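Local coordinates for uncharacterized protein (Bacillus cereus, PDB 5F2H) that is of unknown function but, as a member of the alpha/beta hydrolase superfamily, probably acts as a hydrolase, at residues 8-17 with 32-43. Sequence-based numbering, arbitrary orientation.
Sequences MTYIQLLNET and YIMEHAKGIVGN
Leu13 is the knob of this antiparallel helix pair, sitting in the hole formed by Tyr32, Ile33, His36 and Ala37. Its two branches divide the work: CD1 meets His36 CB at 3.6 Å, while CD2 rests on Ala37 CA at 3.7 Å, where a small alanine lets the leucine come close to the backbone. Beyond the end of helix 32-37, Ile40 brings CD1 to 3.7 Å from Leu13 CB and also touches selenomethionine Met8, whose chain, bent at chi3, lays SE 3.8 Å from His36 CB. At the other end, Thr17 turns its methyl CG2 to Ile33 CB (3.7 Å), and the broad ring of Tyr32 lies against Thr17, Leu13 and Glu16, with Glu16 CB 3.9 Å from Tyr32 CZ.

Tyr10 lies against the loop of residues 41-43. Its CG is anti to the backbone N (chi1 172°), which lays the ring along Gly42, a residue with no side chain to hold it off and a positive phi that suits glycine.

No hydrogen bond crosses the interface, so the polar groups organise each side separately. His36 ND1 donates to Tyr32 O (2.9 Å), a bond that holds ND1 over the centre of the Tyr32 ring. Thr9 OG1 accepts from Gln12 N in a capping box that starts helix 10-17; the return bond is weak. A type II turn from Ala37 to Ile40, with Gly39 at its positive-phi third position, swings Ile40 back onto Leu13.

The pair belongs to the helical N-terminal domain, remote from the parallel sheet of its own chain. Helix 44-58, N-capped by Asn43, packs on Tyr10, Thr17, Ile33 and Ala37, and the second subunit lies against Thr9, Ile11 and Gln12.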
loop_
_atom_site.group_PDB
_atom_site.type_symbol
_atom_site.label_atom_id
_atom_site.label_comp_id
_atom_site.label_asym_id
_atom_site.label_seq_id
_atom_site.Cartn_x
_atom_site.Cartn_y
_atom_site.Cartn_z
HETATM N N MSE B 8 -16.346 -1.432 -28.896
HETATM C CA MSE B 8 -15.662 -0.384 -29.710
HETATM C C MSE B 8 -15.629 0.897 -28.945
HETATM O O MSE B 8 -16.685 1.474 -28.662
HETATM C CB MSE B 8 -16.362 -0.113 -31.050
HETATM C CG MSE B 8 -15.619 0.904 -31.907
HETATM SE SE MSE B 8 -16.411 1.205 -33.711
HETATM C CE MSE B 8 -15.744 -0.409 -34.638
ATOM N N THR B 9 -14.418 1.370 -28.628
ATOM C CA THR B 9 -14.258 2.623 -27.890
ATOM C C THR B 9 -14.402 3.831 -28.790
ATOM O O THR B 9 -14.479 3.730 -30.014
ATOM C CB THR B 9 -12.869 2.750 -27.250
ATOM O OG1 THR B 9 -11.865 2.809 -28.280
ATOM C CG2 THR B 9 -12.601 1.589 -26.299
ATOM N N TYR B 10 -14.484 4.984 -28.151
ATOM C CA TYR B 10 -14.581 6.251 -28.860
ATOM C C TYR B 10 -13.407 6.385 -29.826
ATOM O O TYR B 10 -13.576 6.665 -31.016
ATOM C CB TYR B 10 -14.577 7.357 -27.831
ATOM C CG TYR B 10 -14.485 8.748 -28.376
ATOM C CD1 TYR B 10 -15.614 9.428 -28.783
ATOM C CD2 TYR B 10 -13.265 9.428 -28.381
ATOM C CE1 TYR B 10 -15.531 10.726 -29.238
ATOM C CE2 TYR B 10 -13.180 10.721 -28.832
ATOM C CZ TYR B 10 -14.317 11.361 -29.266
ATOM O OH TYR B 10 -14.239 12.654 -29.699
ATOM N N ILE B 11 -12.220 6.053 -29.353
ATOM C CA ILE B 11 -11.041 6.149 -30.207
ATOM C C ILE B 11 -11.019 5.127 -31.349
ATOM O O ILE B 11 -10.560 5.435 -32.466
ATOM C CB ILE B 11 -9.756 6.053 -29.378
ATOM C CG1 ILE B 11 -9.650 7.253 -28.441
ATOM C CG2 ILE B 11 -8.549 6.024 -30.289
ATOM C CD1 ILE B 11 -8.517 7.138 -27.450
ATOM N N GLN B 12 -11.475 3.910 -31.083
ATOM C CA GLN B 12 -11.484 2.911 -32.136
ATOM C C GLN B 12 -12.435 3.381 -33.214
ATOM O O GLN B 12 -12.085 3.415 -34.397
ATOM C CB GLN B 12 -11.885 1.564 -31.591
ATOM C CG GLN B 12 -10.862 1.020 -30.626
ATOM C CD GLN B 12 -11.345 -0.204 -29.917
ATOM O OE1 GLN B 12 -12.362 -0.792 -30.275
ATOM N NE2 GLN B 12 -10.618 -0.599 -28.894
ATOM N N LEU B 13 -13.631 3.782 -32.808
ATOM C CA LEU B 13 -14.577 4.263 -33.765
ATOM C C LEU B 13 -13.906 5.336 -34.626
ATOM O O LEU B 13 -13.844 5.200 -35.847
ATOM C CB LEU B 13 -15.799 4.870 -33.072
ATOM C CG LEU B 13 -16.790 5.521 -34.051
ATOM C CD1 LEU B 13 -17.411 4.502 -35.000
ATOM C CD2 LEU B 13 -17.868 6.261 -33.288
ATOM N N LEU B 14 -13.385 6.387 -33.991
ATOM C CA LEU B 14 -12.742 7.482 -34.749
ATOM C C LEU B 14 -11.606 7.033 -35.667
ATOM O O LEU B 14 -11.550 7.454 -36.820
ATOM C CB LEU B 14 -12.294 8.626 -33.825
ATOM C CG LEU B 14 -13.429 9.339 -33.057
ATOM C CD1 LEU B 14 -12.855 10.368 -32.123
ATOM C CD2 LEU B 14 -14.444 10.006 -33.964
ATOM N N ASN B 15 -10.736 6.151 -35.184
ATOM C CA ASN B 15 -9.624 5.676 -36.020
ATOM C C ASN B 15 -10.091 4.868 -37.218
ATOM O O ASN B 15 -9.649 5.111 -38.339
ATOM C CB ASN B 15 -8.579 4.900 -35.214
ATOM C CG ASN B 15 -7.780 5.789 -34.282
ATOM O OD1 ASN B 15 -7.670 6.989 -34.495
ATOM N ND2 ASN B 15 -7.163 5.190 -33.285
ATOM N N GLU B 16 -10.984 3.913 -36.999
ATOM C CA GLU B 16 -11.474 3.124 -38.127
ATOM C C GLU B 16 -12.241 3.957 -39.121
ATOM O O GLU B 16 -12.156 3.743 -40.319
ATOM C CB GLU B 16 -12.312 1.923 -37.690
ATOM C CG GLU B 16 -11.470 0.753 -37.246
ATOM C CD GLU B 16 -10.801 0.072 -38.435
ATOM O OE1 GLU B 16 -10.693 0.712 -39.508
ATOM O OE2 GLU B 16 -10.415 -1.115 -38.318
ATOM N N THR B 17 -12.977 4.933 -38.626
ATOM C CA THR B 17 -13.749 5.750 -39.524
ATOM C C THR B 17 -12.766 6.433 -40.466
ATOM O O THR B 17 -12.935 6.354 -41.675
ATOM C CB THR B 17 -14.579 6.775 -38.765
ATOM O OG1 THR B 17 -15.217 6.148 -37.654
ATOM C CG2 THR B 17 -15.604 7.395 -39.677
ATOM N N TYR B 32 -19.980 4.019 -42.557
ATOM C CA TYR B 32 -19.367 3.261 -41.453
ATOM C C TYR B 32 -19.714 3.827 -40.088
ATOM O O TYR B 32 -20.240 3.121 -39.220
ATOM C CB TYR B 32 -17.831 3.184 -41.578
ATOM C CG TYR B 32 -17.161 2.340 -40.476
ATOM C CD1 TYR B 32 -16.797 2.902 -39.245
ATOM C CD2 TYR B 32 -16.897 0.990 -40.666
ATOM C CE1 TYR B 32 -16.191 2.143 -38.249
ATOM C CE2 TYR B 32 -16.299 0.223 -39.676
ATOM C CZ TYR B 32 -15.959 0.797 -38.467
ATOM O OH TYR B 32 -15.373 0.033 -37.475
ATOM N N ILE B 33 -19.410 5.106 -39.902
ATOM C CA ILE B 33 -19.672 5.758 -38.629
ATOM C C ILE B 33 -21.152 5.766 -38.265
ATOM O O ILE B 33 -21.479 5.711 -37.081
ATOM C CB ILE B 33 -19.110 7.195 -38.592
ATOM C CG1 ILE B 33 -19.088 7.736 -37.157
ATOM C CG2 ILE B 33 -19.878 8.107 -39.528
ATOM C CD1 ILE B 33 -18.386 9.071 -37.018
HETATM N N MSE B 34 -22.036 5.836 -39.265
HETATM C CA MSE B 34 -23.474 5.840 -38.996
HETATM C C MSE B 34 -23.828 4.605 -38.208
HETATM O O MSE B 34 -24.423 4.714 -37.140
HETATM C CB MSE B 34 -24.327 5.935 -40.268
HETATM C CG MSE B 34 -24.194 7.260 -41.033
HETATM SE SE MSE B 34 -24.734 8.813 -39.910
HETATM C CE MSE B 34 -26.651 8.437 -39.728
ATOM N N GLU B 35 -23.392 3.441 -38.698
ATOM C CA GLU B 35 -23.648 2.130 -38.085
ATOM C C GLU B 35 -22.941 1.833 -36.752
ATOM O O GLU B 35 -23.499 1.186 -35.858
ATOM C CB GLU B 35 -23.255 1.008 -39.088
ATOM C CG GLU B 35 -23.398 -0.417 -38.526
ATOM C CD GLU B 35 -22.957 -1.540 -39.471
ATOM O OE1 GLU B 35 -23.130 -1.428 -40.704
ATOM O OE2 GLU B 35 -22.480 -2.579 -38.958
ATOM N N HIS B 36 -21.715 2.286 -36.610
ATOM C CA HIS B 36 -20.967 1.984 -35.408
ATOM C C HIS B 36 -20.975 3.011 -34.298
ATOM O O HIS B 36 -20.632 2.687 -33.168
ATOM C CB HIS B 36 -19.541 1.654 -35.820
ATOM C CG HIS B 36 -19.454 0.478 -36.737
ATOM N ND1 HIS B 36 -19.477 0.603 -38.111
ATOM C CD2 HIS B 36 -19.387 -0.848 -36.479
ATOM C CE1 HIS B 36 -19.409 -0.595 -38.661
ATOM N NE2 HIS B 36 -19.350 -1.493 -37.693
ATOM N N ALA B 37 -21.378 4.239 -34.598
ATOM C CA ALA B 37 -21.402 5.296 -33.586
ATOM C C ALA B 37 -22.414 5.027 -32.490
ATOM O O ALA B 37 -22.192 5.398 -31.347
ATOM C CB ALA B 37 -21.682 6.648 -34.229
ATOM N N LYS B 38 -23.518 4.379 -32.845
ATOM C CA LYS B 38 -24.582 4.075 -31.878
ATOM C C LYS B 38 -24.153 3.398 -30.586
ATOM O O LYS B 38 -23.663 2.269 -30.593
ATOM C CB LYS B 38 -25.724 3.243 -32.480
ATOM C CG LYS B 38 -26.358 3.822 -33.736
ATOM C CD LYS B 38 -27.784 3.336 -33.966
ATOM C CE LYS B 38 -28.722 3.913 -32.907
ATOM N NZ LYS B 38 -30.141 3.494 -33.069
ATOM N N GLY B 39 -24.378 4.112 -29.483
ATOM C CA GLY B 39 -24.074 3.632 -28.149
ATOM C C GLY B 39 -22.756 4.088 -27.581
ATOM O O GLY B 39 -22.601 4.173 -26.365
ATOM N N ILE B 40 -21.808 4.392 -28.461
ATOM C CA ILE B 40 -20.470 4.815 -28.041
ATOM C C ILE B 40 -20.447 6.164 -27.330
ATOM O O ILE B 40 -20.899 7.176 -27.861
ATOM C CB ILE B 40 -19.471 4.816 -29.229
ATOM C CG1 ILE B 40 -19.296 3.379 -29.747
ATOM C CG2 ILE B 40 -18.132 5.367 -28.790
ATOM C CD1 ILE B 40 -18.392 3.221 -30.948
ATOM N N VAL B 41 -19.919 6.144 -26.113
ATOM C CA VAL B 41 -19.787 7.334 -25.274
ATOM C C VAL B 41 -18.467 8.040 -25.603
ATOM O O VAL B 41 -17.580 7.427 -26.197
ATOM C CB VAL B 41 -19.796 6.917 -23.784
ATOM C CG1 VAL B 41 -18.707 5.893 -23.491
ATOM C CG2 VAL B 41 -19.656 8.113 -22.849
ATOM N N GLY B 42 -18.341 9.320 -25.245
ATOM C CA GLY B 42 -17.094 10.047 -25.495
ATOM C C GLY B 42 -17.164 11.558 -25.618
ATOM O O GLY B 42 -16.840 12.279 -24.671
ATOM N N ASN B 43 -17.450 12.033 -26.827
ATOM C CA ASN B 43 -17.594 13.459 -27.124
ATOM C C ASN B 43 -18.464 13.460 -28.357
ATOM O O ASN B 43 -18.005 13.154 -29.446
ATOM C CB ASN B 43 -16.256 14.168 -27.374
ATOM C CG ASN B 43 -16.422 15.670 -27.621
ATOM O OD1 ASN B 43 -17.414 16.125 -28.192
ATOM N ND2 ASN B 43 -15.424 16.438 -27.226
#